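Local coordinates for fiber protein 2 (PDB 2VTW), which probably attaches the virion to its host-cell receptor through its trimeric C-terminal head, as part of the short fibre spike, at residues P136-L142 / V183-I189. Residue numbers count along the deposited sequence, not the author numbering.
Sequences PIFTGSL and VNGTVAI
Antiparallel strands satisfy their facing backbone groups in reciprocal pairs, and 137-140 against 185-189 does so twice, their directions 174° apart. Ile137 and Ala188 form one hydrogen-bonded pair (Ile137 N to Ala188 O 2.9 Å, Ala188 N to Ile137 O 3.0 Å); Thr139 and Thr186 form the next (Thr139 N to Thr186 O 3.1 Å, Thr186 N to Thr139 O 3.2 Å). Between lies the non-hydrogen-bonded pair Phe138-Val187, CA atoms 4.6 Å apart. Both threonines adopt p rotamers, hydrogen-bonding Thr139 OG1 to Thr186 OG1 (2.8 Å); a water bridges Thr186 OG1 (2.9 Å) and Ile137 O, to which it donates (2.8 Å). In the fibre-head beta-sandwich, strand 185-197 also pairs with strand 43-53, so Val187 and Gly185 bond outward to Val52 and Thr54, while Ile137 and Ala188 pack on another subunit of the trimer. Gly140 and Gly185, both at positive phi, bring their CA atoms to 4.0 Å, where a CB on either would clash. After Gly140, segment 136-142 leaves the strand, and Asn184 O accepts weak bonds from Ser141 N (2.9 Å), Ser141 OG (3.3 Å) and Leu142 N (3.0 Å). Leu142 folds back on the Phe138-Val187 face, its CD2 3.7 Å from Val187 CB.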
ATOM      1  N   PRO A 136       7.418 -14.077   5.083  1.00 18.64           N
ATOM      2  CA  PRO A 136       6.606 -15.271   4.908  1.00 19.83           C
ATOM      3  C   PRO A 136       6.687 -16.239   6.096  1.00 20.97           C
ATOM      4  O   PRO A 136       7.510 -16.065   7.001  1.00 20.43           O
ATOM      5  CB  PRO A 136       7.244 -15.926   3.696  1.00 19.23           C
ATOM      6  CG  PRO A 136       8.670 -15.628   3.844  1.00 19.47           C
ATOM      7  CD  PRO A 136       8.774 -14.271   4.527  1.00 19.21           C
ATOM      8  N   ILE A 137       5.862 -17.276   6.024  1.00 22.97           N
ATOM      9  CA  ILE A 137       5.808 -18.365   6.996  1.00 24.62           C
ATOM     10  C   ILE A 137       6.493 -19.623   6.398  1.00 25.84           C
ATOM     11  O   ILE A 137       6.246 -19.973   5.232  1.00 25.13           O
ATOM     12  CB  ILE A 137       4.343 -18.710   7.302  1.00 24.97           C
ATOM     13  CG1 ILE A 137       3.838 -17.975   8.551  1.00 26.73           C
ATOM     14  CG2 ILE A 137       4.190 -20.201   7.545  1.00 27.92           C
ATOM     15  CD1 ILE A 137       3.846 -18.828   9.804  1.00 25.65           C
ATOM     16  N   PHE A 138       7.317 -20.306   7.193  1.00 26.80           N
ATOM     17  CA  PHE A 138       7.935 -21.567   6.773  1.00 27.75           C
ATOM     18  C   PHE A 138       7.449 -22.766   7.563  1.00 28.45           C
ATOM     19  O   PHE A 138       6.905 -22.642   8.663  1.00 28.87           O
ATOM     20  CB  PHE A 138       9.451 -21.561   6.942  1.00 28.72           C
ATOM     21  CG  PHE A 138      10.107 -20.313   6.502  1.00 29.37           C
ATOM     22  CD1 PHE A 138       9.899 -19.827   5.238  1.00 30.41           C
ATOM     23  CD2 PHE A 138      10.964 -19.632   7.352  1.00 30.50           C
ATOM     24  CE1 PHE A 138      10.507 -18.650   4.827  1.00 31.53           C
ATOM     25  CE2 PHE A 138      11.576 -18.448   6.949  1.00 30.23           C
ATOM     26  CZ  PHE A 138      11.342 -17.952   5.688  1.00 29.71           C
ATOM     27  N   THR A 139       7.673 -23.933   6.957  1.00 29.15           N
ATOM     28  CA  THR A 139       7.742 -25.224   7.642  1.00 28.85           C
ATOM     29  C   THR A 139       8.979 -25.966   7.090  1.00 28.92           C
ATOM     30  O   THR A 139       9.556 -25.581   6.064  1.00 28.36           O
ATOM     31  CB  THR A 139       6.440 -26.067   7.476  1.00 29.44           C
ATOM     32  OG1 THR A 139       6.318 -26.550   6.127  1.00 29.74           O
ATOM     33  CG2 THR A 139       5.182 -25.249   7.871  1.00 29.20           C
ATOM     34  N   GLY A 140       9.409 -27.011   7.790  1.00 28.95           N
ATOM     35  CA  GLY A 140      10.598 -27.766   7.391  1.00 28.76           C
ATOM     36  C   GLY A 140      11.868 -26.973   7.621  1.00 29.04           C
ATOM     37  O   GLY A 140      11.900 -26.076   8.450  1.00 29.24           O
ATOM     38  N   SER A 141      12.915 -27.308   6.882  1.00 29.10           N
ATOM     39  CA  SER A 141      14.183 -26.594   6.959  1.00 29.21           C
ATOM     40  C   SER A 141      14.279 -25.405   6.000  1.00 28.71           C
ATOM     41  O   SER A 141      15.269 -24.683   6.033  1.00 28.64           O
ATOM     42  CB  SER A 141      15.356 -27.553   6.694  1.00 29.80           C
ATOM     43  OG  SER A 141      15.264 -28.167   5.410  1.00 32.62           O
ATOM     44  N   LEU A 142      13.276 -25.204   5.145  1.00 28.09           N
ATOM     45  CA  LEU A 142      13.281 -24.051   4.205  1.00 28.07           C
ATOM     46  C   LEU A 142      13.251 -22.743   4.985  1.00 27.40           C
ATOM     47  O   LEU A 142      12.421 -22.582   5.873  1.00 27.69           O
ATOM     48  CB  LEU A 142      12.081 -24.110   3.234  1.00 27.74           C
ATOM     49  CG  LEU A 142      11.918 -22.994   2.182  1.00 27.96           C
ATOM     50  CD1 LEU A 142      13.120 -22.878   1.226  1.00 25.09           C
ATOM     51  CD2 LEU A 142      10.631 -23.217   1.407  1.00 28.02           C
ATOM     52  N   VAL A 183      17.166 -28.845   0.406  1.00 39.66           N
ATOM     53  CA  VAL A 183      16.330 -28.099   1.364  1.00 38.72           C
ATOM     54  C   VAL A 183      14.865 -28.414   1.152  1.00 38.08           C
ATOM     55  O   VAL A 183      14.384 -28.364   0.033  1.00 38.39           O
ATOM     56  CB  VAL A 183      16.515 -26.585   1.204  1.00 38.99           C
ATOM     57  CG1 VAL A 183      15.498 -25.817   2.067  1.00 38.97           C
ATOM     58  CG2 VAL A 183      17.940 -26.196   1.550  1.00 39.25           C
ATOM     59  N   ASN A 184      14.153 -28.717   2.230  1.00 37.02           N
ATOM     60  CA  ASN A 184      12.762 -29.143   2.129  1.00 36.61           C
ATOM     61  C   ASN A 184      11.826 -28.388   3.056  1.00 35.69           C
ATOM     62  O   ASN A 184      12.257 -27.810   4.055  1.00 35.17           O
ATOM     63  CB  ASN A 184      12.677 -30.643   2.421  1.00 37.27           C
ATOM     64  CG  ASN A 184      13.188 -31.486   1.256  1.00 39.20           C
ATOM     65  OD1 ASN A 184      14.241 -32.133   1.347  1.00 40.57           O
ATOM     66  ND2 ASN A 184      12.443 -31.466   0.138  1.00 42.16           N
ATOM     67  N   GLY A 185      10.540 -28.425   2.728  1.00 34.20           N
ATOM     68  CA  GLY A 185       9.522 -27.765   3.518  1.00 33.12           C
ATOM     69  C   GLY A 185       8.688 -26.863   2.640  1.00 32.07           C
ATOM     70  O   GLY A 185       8.613 -27.066   1.435  1.00 32.15           O
ATOM     71  N   THR A 186       8.061 -25.865   3.260  1.00 31.17           N
ATOM     72  CA  THR A 186       7.133 -24.951   2.585  1.00 29.73           C
ATOM     73  C   THR A 186       7.402 -23.478   2.953  1.00 29.09           C
ATOM     74  O   THR A 186       7.982 -23.182   4.003  1.00 27.97           O
ATOM     75  CB  THR A 186       5.630 -25.289   2.890  1.00 29.74           C
ATOM     76  OG1 THR A 186       5.259 -24.821   4.192  1.00 28.77           O
ATOM     77  CG2 THR A 186       5.349 -26.804   2.761  1.00 29.43           C
ATOM     78  N   VAL A 187       6.989 -22.584   2.044  1.00 27.84           N
ATOM     79  CA  VAL A 187       7.027 -21.132   2.241  1.00 26.52           C
ATOM     80  C   VAL A 187       5.701 -20.600   1.715  1.00 25.67           C
ATOM     81  O   VAL A 187       5.238 -21.019   0.661  1.00 25.62           O
ATOM     82  CB  VAL A 187       8.223 -20.461   1.536  1.00 26.55           C
ATOM     83  CG1 VAL A 187       8.192 -20.736   0.033  1.00 26.37           C
ATOM     84  CG2 VAL A 187       8.251 -18.923   1.833  1.00 27.18           C
ATOM     85  N   ALA A 188       5.050 -19.765   2.511  1.00 23.98           N
ATOM     86  CA  ALA A 188       3.762 -19.194   2.187  1.00 23.54           C
ATOM     87  C   ALA A 188       3.825 -17.688   2.480  1.00 23.09           C
ATOM     88  O   ALA A 188       4.359 -17.255   3.527  1.00 22.54           O
ATOM     89  CB  ALA A 188       2.653 -19.857   2.973  1.00 22.33           C
ATOM     90  N   ILE A 189       3.300 -16.901   1.547  1.00 22.53           N
ATOM     91  CA  ILE A 189       3.480 -15.452   1.558  1.00 22.29           C
ATOM     92  C   ILE A 189       2.180 -14.793   1.199  1.00 21.36           C
ATOM     93  O   ILE A 189       1.454 -15.274   0.326  1.00 20.53           O
ATOM     94  CB  ILE A 189       4.577 -15.006   0.568  1.00 22.71           C
ATOM     95  CG1 ILE A 189       4.760 -13.480   0.586  1.00 23.09           C
ATOM     96  CG2 ILE A 189       4.227 -15.458  -0.830  1.00 24.50           C
ATOM     97  CD1 ILE A 189       6.026 -13.001  -0.081  1.00 23.07           C
TER
HETATM   98  O   HOH W   1       4.496 -22.178   5.019  1.00 20.05           O